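Local coordinates for protein polyporopepsin (Irpex lacteus, PDB 1WKR) that cleaves peptide bonds with broad specificity as a pepsin-like aspartic endopeptidase with milk-clotting activity, at residues L11-V16 / S28-T33. Numbering follows the deposited sequence.
Sequences LVDYVV and SLLVDT
Residues 14-16 and 28-32, parts of hairpin strands 14-20 and 25-32, run antiparallel, the N-to-C directions of these short pieces 127° apart. Three backbone hydrogen bonds join them. Val16 and Leu29 form the hydrogen-bonded pair, each N-H meeting the other's carbonyl in its plane; Val16 N lies 2.9 Å from Leu29 O. Next along, Val31 N reaches Tyr14 O at 2.8 Å in a nearly straight bond (170° at the hydrogen), although the donor stands above the carbonyl plane. Beyond it a water bridges Tyr14 N and Val31 O. At the non-hydrogen-bonded pair Val15-Leu30, CA-H groups close on carbonyls, Val15 CA at 3.2 Å from Leu29 O. Side-chain contacts lie on both faces, apolar on that of Val16 and Leu29, mixed on that of Val15 and Leu30. On the first, the Val16 and Val31 side chains cross at about a right angle, CG1 of Val16 3.7 Å from CG2 of Val31, with Leu105 also packing on Val16. On the other, Ser28 OG, anti to its backbone N, lies against Val15 CB at 3.3 Å. Leu30, with CG likewise anti to N (chi1 -170°), sends CD1 across Asp13, 3.5 Å from both CB and OD2, while Gln10 holds the other carboxylate oxygen. The bound peptide also packs on Leu30; an alanine here, lacking CG and both methyl branches, would probably leave Asp13 CB and that peptide less well packed. Strand 25-32 ends in catalytic Asp32, which hydrogen-bonds the bound inhibitor pepstatin; the arrangement is that of the pepsin fold, where a hairpin strand delivers the Asp-Thr-Gly motif to the active site.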
ATOM      1  N   LEU A  11      11.930  -0.204   0.339  1.00  5.69           N
ATOM      2  CA  LEU A  11      12.040   1.189  -0.116  1.00  5.21           C
ATOM      3  C   LEU A  11      10.901   1.567  -1.031  1.00  5.23           C
ATOM      4  O   LEU A  11      10.209   2.592  -0.790  1.00  6.04           O
ATOM      5  CB  LEU A  11      13.395   1.487  -0.861  1.00  6.68           C
ATOM      6  CG  LEU A  11      14.615   1.035  -0.116  1.00  9.16           C
ATOM      7  CD1 LEU A  11      15.880   1.479  -0.893  1.00 11.44           C
ATOM      8  CD2 LEU A  11      14.655   1.493   1.329  1.00 11.02           C
ATOM      9  N   VAL A  12      10.644   0.795  -2.068  1.00  5.33           N
ATOM     10  CA  VAL A  12       9.525   1.048  -2.995  1.00  5.14           C
ATOM     11  C   VAL A  12       8.283   0.273  -2.613  1.00  4.53           C
ATOM     12  O   VAL A  12       7.182   0.548  -3.115  1.00  4.92           O
ATOM     13  CB  VAL A  12       9.922   0.819  -4.467  1.00  5.41           C
ATOM     14  CG1 VAL A  12      11.070   1.810  -4.863  1.00  7.16           C
ATOM     15  CG2 VAL A  12      10.368  -0.598  -4.764  1.00  7.36           C
ATOM     16  N   ASP A  13       8.438  -0.771  -1.807  1.00  4.43           N
ATOM     17  CA  ASP A  13       7.301  -1.617  -1.381  1.00  4.35           C
ATOM     18  C   ASP A  13       7.672  -2.273  -0.086  1.00  4.45           C
ATOM     19  O   ASP A  13       8.845  -2.198   0.335  1.00  5.24           O
ATOM     20  CB  ASP A  13       6.941  -2.651  -2.490  1.00  6.11           C
ATOM     21  CG  ASP A  13       8.127  -3.507  -2.870  1.00  6.75           C
ATOM     22  OD1 ASP A  13       8.677  -4.191  -2.052  1.00  8.20           O
ATOM     23  OD2 ASP A  13       8.432  -3.506  -4.132  1.00  9.76           O
ATOM     24  N   TYR A  14       6.694  -2.903   0.561  1.00  4.55           N
ATOM     25  CA  TYR A  14       6.932  -3.821   1.678  1.00  4.14           C
ATOM     26  C   TYR A  14       6.562  -5.232   1.235  1.00  4.57           C
ATOM     27  O   TYR A  14       5.614  -5.418   0.453  1.00  5.08           O
ATOM     28  CB  TYR A  14       6.003  -3.482   2.887  1.00  4.19           C
ATOM     29  CG  TYR A  14       6.666  -2.565   3.897  1.00  3.25           C
ATOM     30  CD1 TYR A  14       6.669  -1.166   3.708  1.00  4.24           C
ATOM     31  CD2 TYR A  14       7.228  -3.079   5.053  1.00  4.27           C
ATOM     32  CE1 TYR A  14       7.279  -0.322   4.672  1.00  3.91           C
ATOM     33  CE2 TYR A  14       7.782  -2.259   6.010  1.00  4.44           C
ATOM     34  CZ  TYR A  14       7.780  -0.881   5.825  1.00  3.69           C
ATOM     35  OH  TYR A  14       8.326  -0.058   6.779  1.00  4.58           O
ATOM     36  N   VAL A  15       7.297  -6.215   1.786  1.00  4.72           N
ATOM     37  CA  VAL A  15       6.985  -7.614   1.558  1.00  5.24           C
ATOM     38  C   VAL A  15       6.804  -8.321   2.858  1.00  5.70           C
ATOM     39  O   VAL A  15       7.238  -7.917   3.935  1.00  6.33           O
ATOM     40  CB  VAL A  15       8.108  -8.326   0.783  1.00  5.78           C
ATOM     41  CG1 VAL A  15       8.111  -7.808  -0.657  1.00  6.91           C
ATOM     42  CG2 VAL A  15       9.483  -8.165   1.445  1.00  6.22           C
ATOM     43  N   VAL A  16       6.092  -9.462   2.783  1.00  5.21           N
ATOM     44  CA  VAL A  16       5.972 -10.409   3.882  1.00  5.85           C
ATOM     45  C   VAL A  16       6.296 -11.780   3.310  1.00  5.86           C
ATOM     46  O   VAL A  16       6.036 -12.105   2.171  1.00  6.20           O
ATOM     47  CB  VAL A  16       4.577 -10.435   4.553  1.00  7.21           C
ATOM     48  CG1 VAL A  16       4.292  -9.165   5.303  1.00  8.20           C
ATOM     49  CG2 VAL A  16       3.483 -10.669   3.508  1.00  9.14           C
ATOM     50  N   SER A  28       8.139 -14.352  -1.106  1.00  5.87           N
ATOM     51  CA  SER A  28       8.153 -12.979  -0.542  1.00  6.19           C
ATOM     52  C   SER A  28       7.138 -12.174  -1.351  1.00  5.59           C
ATOM     53  O   SER A  28       7.378 -11.864  -2.514  1.00  6.14           O
ATOM     54  CB  SER A  28       9.554 -12.463  -0.644  1.00  6.51           C
ATOM     55  OG  SER A  28       9.585 -11.163  -0.060  1.00  6.98           O
ATOM     56  N   LEU A  29       5.983 -11.871  -0.749  1.00  5.37           N
ATOM     57  CA  LEU A  29       4.890 -11.248  -1.447  1.00  5.01           C
ATOM     58  C   LEU A  29       4.745  -9.816  -1.042  1.00  4.39           C
ATOM     59  O   LEU A  29       4.830  -9.433   0.140  1.00  5.16           O
ATOM     60  CB  LEU A  29       3.575 -11.979  -1.179  1.00  5.40           C
ATOM     61  CG  LEU A  29       3.560 -13.493  -1.593  1.00  5.43           C
ATOM     62  CD1 LEU A  29       2.143 -13.982  -1.571  1.00  6.24           C
ATOM     63  CD2 LEU A  29       4.094 -13.691  -3.051  1.00  6.99           C
ATOM     64  N   LEU A  30       4.466  -8.960  -2.051  1.00  4.85           N
ATOM     65  CA  LEU A  30       4.331  -7.516  -1.864  1.00  5.08           C
ATOM     66  C   LEU A  30       2.999  -7.207  -1.184  1.00  4.85           C
ATOM     67  O   LEU A  30       1.938  -7.637  -1.642  1.00  5.46           O
ATOM     68  CB  LEU A  30       4.426  -6.886  -3.249  1.00  5.19           C
ATOM     69  CG  LEU A  30       4.545  -5.340  -3.327  1.00  4.26           C
ATOM     70  CD1 LEU A  30       5.258  -4.931  -4.618  1.00  6.10           C
ATOM     71  CD2 LEU A  30       3.156  -4.670  -3.279  1.00  5.87           C
ATOM     72  N   VAL A  31       3.052  -6.456  -0.104  1.00  4.56           N
ATOM     73  CA  VAL A  31       1.842  -6.111   0.665  1.00  4.43           C
ATOM     74  C   VAL A  31       1.051  -5.042  -0.077  1.00  4.24           C
ATOM     75  O   VAL A  31       1.496  -3.883  -0.186  1.00  4.14           O
ATOM     76  CB  VAL A  31       2.180  -5.609   2.059  1.00  4.73           C
ATOM     77  CG1 VAL A  31       0.933  -5.140   2.812  1.00  5.92           C
ATOM     78  CG2 VAL A  31       2.938  -6.690   2.844  1.00  6.07           C
ATOM     79  N   ASP A  32      -0.146  -5.406  -0.588  1.00  3.75           N
ATOM     80  CA  ASP A  32      -0.894  -4.456  -1.434  1.00  3.70           C
ATOM     81  C   ASP A  32      -2.337  -4.303  -0.991  1.00  3.56           C
ATOM     82  O   ASP A  32      -3.188  -5.141  -1.247  1.00  4.06           O
ATOM     83  CB  ASP A  32      -0.832  -4.957  -2.893  1.00  4.59           C
ATOM     84  CG  ASP A  32      -1.234  -3.945  -3.888  1.00  3.97           C
ATOM     85  OD1 ASP A  32      -1.365  -2.727  -3.520  1.00  4.80           O
ATOM     86  OD2 ASP A  32      -1.461  -4.272  -5.087  1.00  5.18           O
ATOM     87  N   THR A  33      -2.660  -3.169  -0.365  1.00  3.59           N
ATOM     88  CA  THR A  33      -4.059  -2.790  -0.092  1.00  4.22           C
ATOM     89  C   THR A  33      -4.711  -2.176  -1.306  1.00  3.08           C
ATOM     90  O   THR A  33      -5.916  -1.918  -1.235  1.00  3.82           O
ATOM     91  CB  THR A  33      -4.195  -1.897   1.120  1.00  3.41           C
ATOM     92  OG1 THR A  33      -3.478  -0.652   0.878  1.00  4.50           O
ATOM     93  CG2 THR A  33      -3.632  -2.535   2.416  1.00  4.72           C
TER
HETATM   94  O   HOH W   1       4.022  -2.526  -0.395  1.00  6.60           O